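Local coordinates for protein HI1317 (Haemophilus influenzae, PDB 1JOV) that probably interconverts the alpha and beta anomers of D-glucose 6-phosphate, at residues A33-S36 with Q41-S44; E111-L114 with I120-A123; K132-F137 with H216-S221; T169-N172 with Q177-N180. All coordinates share one frame; numbering follows the deposited sequence.

Interaction 1: A33-S36 with Q41-S44; sequences AKIS and QLIS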
# COMPACT_ATOMS: atom_id res chain seq x y z
N ALA A 33 1.45 -1.56 14.09
CA ALA A 33 1.82 -1.45 12.69
C ALA A 33 3.16 -2.12 12.47
O ALA A 33 3.92 -2.29 13.42
CB ALA A 33 1.88 0.01 12.26
N LYS A 34 3.47 -2.52 11.26
CA LYS A 34 4.75 -3.05 10.92
C LYS A 34 5.12 -2.43 9.60
O LYS A 34 4.30 -2.33 8.65
CB LYS A 34 4.68 -4.57 10.79
CG LYS A 34 4.40 -5.32 12.13
CD LYS A 34 4.47 -6.87 11.88
CE LYS A 34 4.28 -7.70 13.20
NZ LYS A 34 2.84 -7.67 13.57
N ILE A 35 6.35 -1.98 9.55
CA ILE A 35 6.83 -1.30 8.33
C ILE A 35 8.16 -1.91 7.90
O ILE A 35 9.17 -1.84 8.62
CB ILE A 35 7.10 0.21 8.55
CG1 ILE A 35 5.81 0.87 9.13
CG2 ILE A 35 7.54 0.87 7.17
CD1 ILE A 35 5.60 0.92 10.70
N SER A 36 8.22 -2.50 6.72
CA SER A 36 9.47 -3.05 6.27
C SER A 36 10.38 -1.86 5.83
O SER A 36 9.99 -0.97 5.04
CB SER A 36 9.21 -3.88 5.01
OG SER A 36 10.37 -3.98 4.22
N GLN A 41 7.83 -0.02 3.37
CA GLN A 41 6.57 -0.62 3.04
C GLN A 41 5.70 -0.98 4.23
O GLN A 41 6.04 -1.87 5.02
CB GLN A 41 6.79 -1.85 2.15
CG GLN A 41 5.58 -2.40 1.54
CD GLN A 41 5.96 -3.38 0.43
OE1 GLN A 41 6.96 -3.23 -0.27
NE2 GLN A 41 5.04 -4.36 0.22
N LEU A 42 4.68 -0.18 4.53
CA LEU A 42 3.74 -0.58 5.60
C LEU A 42 3.13 -1.98 5.26
O LEU A 42 2.59 -2.17 4.14
CB LEU A 42 2.64 0.48 5.59
CG LEU A 42 1.57 0.29 6.69
CD1 LEU A 42 2.03 0.30 8.18
CD2 LEU A 42 0.49 1.39 6.47
N ILE A 43 3.40 -2.98 6.10
CA ILE A 43 2.77 -4.28 5.87
C ILE A 43 1.68 -4.77 6.80
O ILE A 43 1.06 -5.81 6.52
CB ILE A 43 3.92 -5.34 5.76
CG1 ILE A 43 4.85 -5.26 6.96
CG2 ILE A 43 4.67 -5.01 4.46
CD1 ILE A 43 5.79 -6.48 7.10
N SER A 44 1.47 -4.02 7.89
CA SER A 44 0.39 -4.38 8.82
C SER A 44 -0.08 -3.09 9.51
O SER A 44 0.73 -2.22 9.83
CB SER A 44 0.94 -5.31 9.89
OG SER A 44 -0.01 -5.57 10.94
O HOH W 1 0.78 -8.45 12.12
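K34 and I35 pair with L42, I43 and S44 in an antiparallel beta hairpin that carries a classic beta bulge: I43 and S44 both face K34, which shifts the register by one residue. The evidence is the backbone bonding at K34. I43 N donates to K34 O at 2.8 Å. A second, weak bond runs from S44 N to K34 O at 3.4 Å. K34 N in turn reaches S44 O at 3.1 Å. Beyond the bulge S36 and Q41 form a regular hydrogen-bonded pair, with S36 N to Q41 O at 2.8 Å and Q41 N returning to S36 O.

Apolar packing fills the face that bears I35 and L42. L42 CD1 lies 3.9 Å from I35 CG1 and also meets A33 CB, and M127 and F129 of strand 121-129 cover these side chains. At the bulge, I43 CG1 sits between backbone N and carbonyl carbon (chi1 53°), a torsion that lays it against the K34 carbonyl.

Of the polar ends, Q41 NE2 turns out to the carbonyls of G71 and I69; its side chain lies about 8 Å from that of H150, predicted to be in the active site. S44 OG hydrogen-bonds to D53 OD2 and accepts from a water to which K34 NZ donates (NZ to water O 2.6 Å).

Interaction 2: E111-L114 with I120-A123; sequences EFEL and IIEA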
# COMPACT_ATOMS: atom_id res chain seq x y z
N GLU A 111 8.87 8.80 9.47
CA GLU A 111 9.29 9.33 8.13
C GLU A 111 10.40 8.44 7.67
O GLU A 111 11.25 8.07 8.45
CB GLU A 111 9.80 10.80 8.14
CG GLU A 111 8.62 11.68 8.58
CD GLU A 111 8.98 13.17 8.55
OE1 GLU A 111 10.08 13.52 8.05
OE2 GLU A 111 8.15 13.99 9.04
N PHE A 112 10.37 8.11 6.40
CA PHE A 112 11.37 7.26 5.75
C PHE A 112 11.95 8.02 4.60
O PHE A 112 11.25 8.80 3.96
CB PHE A 112 10.68 5.98 5.25
CG PHE A 112 10.10 5.21 6.40
CD1 PHE A 112 10.89 4.33 7.10
CD2 PHE A 112 8.76 5.39 6.79
CE1 PHE A 112 10.37 3.61 8.14
CE2 PHE A 112 8.25 4.65 7.85
CZ PHE A 112 9.05 3.77 8.52
N GLU A 113 13.23 7.81 4.28
CA GLU A 113 13.78 8.47 3.09
C GLU A 113 14.55 7.43 2.21
O GLU A 113 15.07 6.44 2.77
CB GLU A 113 14.76 9.57 3.49
CG GLU A 113 13.98 10.75 4.19
CD GLU A 113 14.90 11.73 4.85
OE1 GLU A 113 15.85 11.25 5.50
OE2 GLU A 113 14.71 12.93 4.66
N LEU A 114 14.54 7.70 0.91
CA LEU A 114 15.24 6.86 -0.08
C LEU A 114 16.31 7.74 -0.71
O LEU A 114 16.04 8.93 -1.10
CB LEU A 114 14.28 6.42 -1.20
CG LEU A 114 14.95 5.62 -2.34
CD1 LEU A 114 15.53 4.39 -1.68
CD2 LEU A 114 13.85 5.35 -3.39
N ILE A 120 22.18 11.59 -2.45
CA ILE A 120 21.25 12.73 -2.52
C ILE A 120 19.83 12.14 -2.35
O ILE A 120 19.52 11.10 -2.94
CB ILE A 120 21.32 13.42 -3.89
CG1 ILE A 120 22.74 14.02 -3.98
CG2 ILE A 120 20.24 14.52 -3.94
CD1 ILE A 120 23.07 14.57 -5.38
N ILE A 121 18.97 12.82 -1.56
CA ILE A 121 17.59 12.40 -1.34
C ILE A 121 16.93 12.08 -2.70
O ILE A 121 17.14 12.82 -3.66
CB ILE A 121 16.76 13.47 -0.58
CG1 ILE A 121 15.35 12.95 -0.33
CG2 ILE A 121 16.71 14.79 -1.34
CD1 ILE A 121 15.29 11.85 0.71
N GLU A 122 16.13 10.97 -2.78
CA GLU A 122 15.38 10.67 -3.97
C GLU A 122 13.85 10.74 -3.71
O GLU A 122 13.08 11.16 -4.55
CB GLU A 122 15.78 9.29 -4.54
CG GLU A 122 15.03 8.96 -5.80
CD GLU A 122 15.63 7.63 -6.35
OE1 GLU A 122 16.90 7.43 -6.22
OE2 GLU A 122 14.87 6.79 -6.84
N ALA A 123 13.42 10.31 -2.50
CA ALA A 123 11.98 10.24 -2.19
C ALA A 123 11.82 10.16 -0.68
O ALA A 123 12.76 9.83 0.08
CB ALA A 123 11.28 9.03 -2.90
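L114 is held by E122 and A123 together, the signature of a classic beta bulge in the hairpin of strands 107-115 and 121-129. The tight part is centred on L114 O, which accepts from E122 N at 2.6 Å with an N-H...O angle of 160°, and from A123 N at 3.3 Å. L114 N closes the pair by donating to A123 O at 2.9 Å. On the face that bears L114 and A123, CB of L114 stands 4.3 Å from CB of A123, both residues being buried. E122 runs alongside L114, pointing the same way, and E122 OE2 comes within 3.9 Å of L114 CD2 while forming a salt bridge with R94.

The looser side is partly exposed, and its contact is mainly between carbons. There I121 and E113 cross at about a right angle, and what touches is a single methyl: I121 CD1 lies 3.6 Å from E113 CB and also borders L114 O. The torsions explain this reach, since CG1 of I121 is anti to the backbone N and chi2 (72°) bends CD1 back across the strand gap.

Chemically, one carbonyl serves two amides, which would tend to polarise it, and the salt bridge to R94 probably offsets the charge of the E122 carboxylate where it lies beside the leucine methyl.

Interaction 3: K132-F137 with H216-S221; sequences KCHLTF and HHHNAS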
# COMPACT_ATOMS: atom_id res chain seq x y z
N LYS A 132 -6.78 6.65 12.19
CA LYS A 132 -6.70 6.48 10.75
C LYS A 132 -5.21 6.27 10.41
O LYS A 132 -4.35 6.42 11.28
CB LYS A 132 -7.35 7.67 10.04
CG LYS A 132 -8.73 8.07 10.56
CD LYS A 132 -9.38 9.12 9.65
CE LYS A 132 -10.89 9.17 9.84
NZ LYS A 132 -11.50 10.34 9.15
N CYS A 133 -4.87 5.94 9.13
CA CYS A 133 -3.47 5.80 8.70
C CYS A 133 -3.22 6.72 7.51
O CYS A 133 -3.76 6.50 6.43
CB CYS A 133 -3.12 4.36 8.35
SG CYS A 133 -1.47 4.14 7.60
N HIS A 134 -2.39 7.78 7.72
CA HIS A 134 -2.21 8.63 6.56
C HIS A 134 -0.80 8.42 5.99
O HIS A 134 0.18 8.78 6.64
CB HIS A 134 -2.43 10.10 6.97
CG HIS A 134 -2.52 11.04 5.80
ND1 HIS A 134 -2.76 12.40 5.94
CD2 HIS A 134 -2.42 10.81 4.47
CE1 HIS A 134 -2.80 12.96 4.75
NE2 HIS A 134 -2.60 12.03 3.83
N LEU A 135 -0.67 7.85 4.82
CA LEU A 135 0.59 7.55 4.20
C LEU A 135 0.82 8.47 2.97
O LEU A 135 -0.01 8.48 2.07
CB LEU A 135 0.49 6.12 3.75
CG LEU A 135 1.74 5.46 3.28
CD1 LEU A 135 1.63 3.96 3.42
CD2 LEU A 135 2.04 5.85 1.85
N THR A 136 1.90 9.20 2.95
CA THR A 136 2.19 10.14 1.85
C THR A 136 3.53 9.82 1.24
O THR A 136 4.47 9.54 1.98
CB THR A 136 2.29 11.57 2.38
OG1 THR A 136 1.04 11.94 2.96
CG2 THR A 136 2.62 12.54 1.27
N PHE A 137 3.61 9.83 -0.07
CA PHE A 137 4.84 9.61 -0.79
C PHE A 137 5.22 10.91 -1.51
O PHE A 137 4.35 11.49 -2.15
CB PHE A 137 4.73 8.47 -1.86
CG PHE A 137 5.88 8.37 -2.83
CD1 PHE A 137 6.98 7.59 -2.52
CD2 PHE A 137 5.91 9.07 -4.03
CE1 PHE A 137 8.09 7.51 -3.38
CE2 PHE A 137 6.99 9.01 -4.90
CZ PHE A 137 8.10 8.22 -4.59
N HIS A 216 -9.60 8.22 1.84
CA HIS A 216 -9.55 9.63 1.40
C HIS A 216 -8.20 9.86 0.70
O HIS A 216 -7.19 10.00 1.41
CB HIS A 216 -9.72 10.56 2.58
CG HIS A 216 -10.13 11.95 2.20
ND1 HIS A 216 -10.71 12.83 3.10
CD2 HIS A 216 -10.05 12.62 1.02
CE1 HIS A 216 -10.96 13.98 2.49
NE2 HIS A 216 -10.58 13.88 1.23
N HIS A 217 -8.19 9.85 -0.64
CA HIS A 217 -6.94 10.01 -1.40
C HIS A 217 -6.59 11.51 -1.56
O HIS A 217 -7.47 12.35 -1.45
CB HIS A 217 -7.06 9.37 -2.76
CG HIS A 217 -7.54 7.95 -2.72
ND1 HIS A 217 -6.68 6.86 -2.75
CD2 HIS A 217 -8.80 7.44 -2.60
CE1 HIS A 217 -7.39 5.75 -2.70
NE2 HIS A 217 -8.70 6.07 -2.62
N HIS A 218 -5.33 11.84 -1.79
CA HIS A 218 -4.95 13.24 -2.12
C HIS A 218 -4.01 13.25 -3.31
O HIS A 218 -3.08 12.47 -3.37
CB HIS A 218 -4.29 13.96 -0.97
CG HIS A 218 -5.18 13.87 0.26
ND1 HIS A 218 -6.18 14.78 0.51
CD2 HIS A 218 -5.19 12.98 1.29
CE1 HIS A 218 -6.78 14.46 1.66
NE2 HIS A 218 -6.19 13.38 2.15
N ASN A 219 -4.27 14.14 -4.24
CA ASN A 219 -3.41 14.25 -5.42
C ASN A 219 -3.28 13.02 -6.33
O ASN A 219 -2.31 12.95 -7.08
CB ASN A 219 -2.02 14.78 -5.08
CG ASN A 219 -2.09 16.09 -4.41
OD1 ASN A 219 -2.91 16.96 -4.79
ND2 ASN A 219 -1.24 16.30 -3.42
N ALA A 220 -4.29 12.12 -6.30
CA ALA A 220 -4.31 10.97 -7.17
C ALA A 220 -4.81 11.43 -8.53
O ALA A 220 -5.64 12.32 -8.60
CB ALA A 220 -5.18 9.86 -6.60
N SER A 221 -4.39 10.78 -9.57
CA SER A 221 -4.95 11.04 -10.88
C SER A 221 -5.68 9.78 -11.34
O SER A 221 -6.65 9.88 -12.08
CB SER A 221 -3.88 11.50 -11.88
OG SER A 221 -2.80 10.58 -11.91
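H134 turns its CG anti to the backbone N (chi1 -169°), whereas H218 holds its CG beside the backbone N and anti to the carbonyl carbon (chi1 -54°); these torsions carry two imidazoles toward each other from strands that are not direct neighbours. The nearest CA atoms of the two segments, those of H134 and H216, are still 9.0 Å apart, so the contact belongs to the side chains alone. H134 NE2 meets H218 CD2 at 3.7 Å, a van der Waals distance, and the ring centroids of H134 and H218 are 5.4 Å apart. With planes inclined at 41°, the rings meet obliquely.

The nitrogens do not bond to each other: H134 NE2 and H218 NE2 are 4.2 Å apart, and H134 NE2 instead hydrogen-bonds to S263 OG. Within 216-221, H218 CE1 lies 3.7 Å above the plane of the H216 ring, offset toward its rim, which adds a third imidazole to this partly exposed surface.

In the eight-stranded antiparallel sheet, strand 261-268 runs between strands 133-139 and 211-218. The two histidines therefore meet over that middle strand, whose S263 also touches H218.

Interaction 4: T169-N172 with Q177-N180; sequences TCFN and QQEN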
# COMPACT_ATOMS: atom_id res chain seq x y z
N THR A 169 -17.10 3.98 -15.44
CA THR A 169 -16.28 3.46 -16.50
C THR A 169 -14.81 3.39 -16.00
O THR A 169 -14.41 4.09 -15.08
CB THR A 169 -16.36 4.36 -17.74
OG1 THR A 169 -15.43 3.92 -18.74
CG2 THR A 169 -15.82 5.72 -17.48
N CYS A 170 -13.99 2.62 -16.71
CA CYS A 170 -12.60 2.47 -16.35
C CYS A 170 -11.93 1.87 -17.54
O CYS A 170 -12.60 1.33 -18.44
CB CYS A 170 -12.45 1.53 -15.12
SG CYS A 170 -12.88 -0.24 -15.39
N PHE A 171 -10.62 1.88 -17.51
CA PHE A 171 -9.82 1.26 -18.54
C PHE A 171 -9.44 -0.12 -18.03
O PHE A 171 -8.90 -0.24 -16.91
CB PHE A 171 -8.58 2.10 -18.85
CG PHE A 171 -7.75 1.58 -19.98
CD1 PHE A 171 -8.14 1.85 -21.31
CD2 PHE A 171 -6.59 0.89 -19.78
CE1 PHE A 171 -7.38 1.40 -22.39
CE2 PHE A 171 -5.82 0.44 -20.82
CZ PHE A 171 -6.22 0.69 -22.16
N ASN A 172 -9.73 -1.15 -18.84
CA ASN A 172 -9.45 -2.57 -18.51
C ASN A 172 -8.10 -3.00 -19.06
O ASN A 172 -7.97 -3.19 -20.26
CB ASN A 172 -10.59 -3.49 -19.06
CG ASN A 172 -10.54 -4.92 -18.50
OD1 ASN A 172 -9.49 -5.42 -18.05
ND2 ASN A 172 -11.68 -5.62 -18.61
N GLN A 177 -8.95 -2.33 -22.98
CA GLN A 177 -10.13 -1.68 -23.52
C GLN A 177 -10.83 -0.83 -22.49
O GLN A 177 -10.90 -1.20 -21.32
CB GLN A 177 -11.08 -2.76 -24.06
CG GLN A 177 -12.07 -2.31 -25.11
CD GLN A 177 -11.50 -2.34 -26.51
OE1 GLN A 177 -10.54 -3.04 -26.79
NE2 GLN A 177 -12.11 -1.57 -27.41
N GLN A 178 -11.35 0.31 -22.89
CA GLN A 178 -12.17 1.09 -21.99
C GLN A 178 -13.50 0.32 -21.88
O GLN A 178 -13.94 -0.27 -22.88
CB GLN A 178 -12.37 2.49 -22.55
CG GLN A 178 -13.06 3.48 -21.59
CD GLN A 178 -12.08 4.00 -20.52
OE1 GLN A 178 -10.87 3.83 -20.68
NE2 GLN A 178 -12.60 4.62 -19.47
N GLU A 179 -14.10 0.28 -20.68
CA GLU A 179 -15.37 -0.44 -20.45
C GLU A 179 -16.28 0.22 -19.41
O GLU A 179 -15.84 0.97 -18.50
CB GLU A 179 -15.15 -1.90 -20.06
CG GLU A 179 -14.56 -2.78 -21.15
CD GLU A 179 -14.12 -4.14 -20.64
OE1 GLU A 179 -14.24 -4.36 -19.41
OE2 GLU A 179 -13.65 -4.98 -21.45
N ASN A 180 -17.57 -0.08 -19.53
CA ASN A 180 -18.52 0.50 -18.60
C ASN A 180 -18.63 -0.37 -17.37
O ASN A 180 -18.40 -1.58 -17.47
CB ASN A 180 -19.87 0.57 -19.28
CG ASN A 180 -20.21 1.98 -19.72
OD1 ASN A 180 -21.03 2.69 -19.08
ND2 ASN A 180 -19.55 2.42 -20.81
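E179 O is gripped by two donors from T169-C170: C170 N at 3.1 Å and T169 OG1 at 3.0 Å. They pair the strands of a beta hairpin at the edge of an antiparallel sheet. C170 N approaches nearly along the C=O axis, whereas the hydroxyl comes from above the carbonyl plane. T169 OG1 also accepts from Q178 NE2, so it relays between a backbone carbonyl and a side-chain amide. The remaining backbone bonds are regular: E179 N donates to C170 O, and N172 and Q177 form a hydrogen-bonded pair in which N172 N meets Q177 O at 2.7 Å.

On the face of T169, F171 and Q178, the glutamine bends at chi2 (78°) and folds back over its partner strand. Its amide thereby reaches T169 with NE2, while Q178 OE1 lies in the plane of the F171 ring, at the edge, 3.4 Å from F171 CD1.

The other face carries C170, whose disulfide to C193 ties the hairpin to strand 191-196. Here N172 OD1 is bound by L174 N and E179 OE2 by N175 ND2, both from the turn, which helps to fix the two side chains. Between them N172 ND2 donates to E179 OE1 at 3.0 Å, nearly straight at 170°; OE1 lies in the amide plane of N172, while ND2 meets the carboxylate from above its plane.

Overall arrangement
From the N terminus, interaction 1 closes a short hairpin turn in the five-stranded sheet. Interaction 2 follows in series, closing a second hairpin in the eight-stranded sheet, and the two sheets pack where I35 CG2 meets F112 CZ at 3.5 Å. Strand 133-139 comes next, beside strand 121-129; A123 of interaction 2 touches F137 of interaction 3, and L42 of interaction 1 packs on C133 and L135. Interaction 3 spans 78 intervening residues, and within that long excursion lies interaction 4, a hairpin ending the seven-stranded sheet. It stands apart, its nearest atoms about 10 Å from interaction 3 and about 22 Å from interaction 1, across the chain's centre.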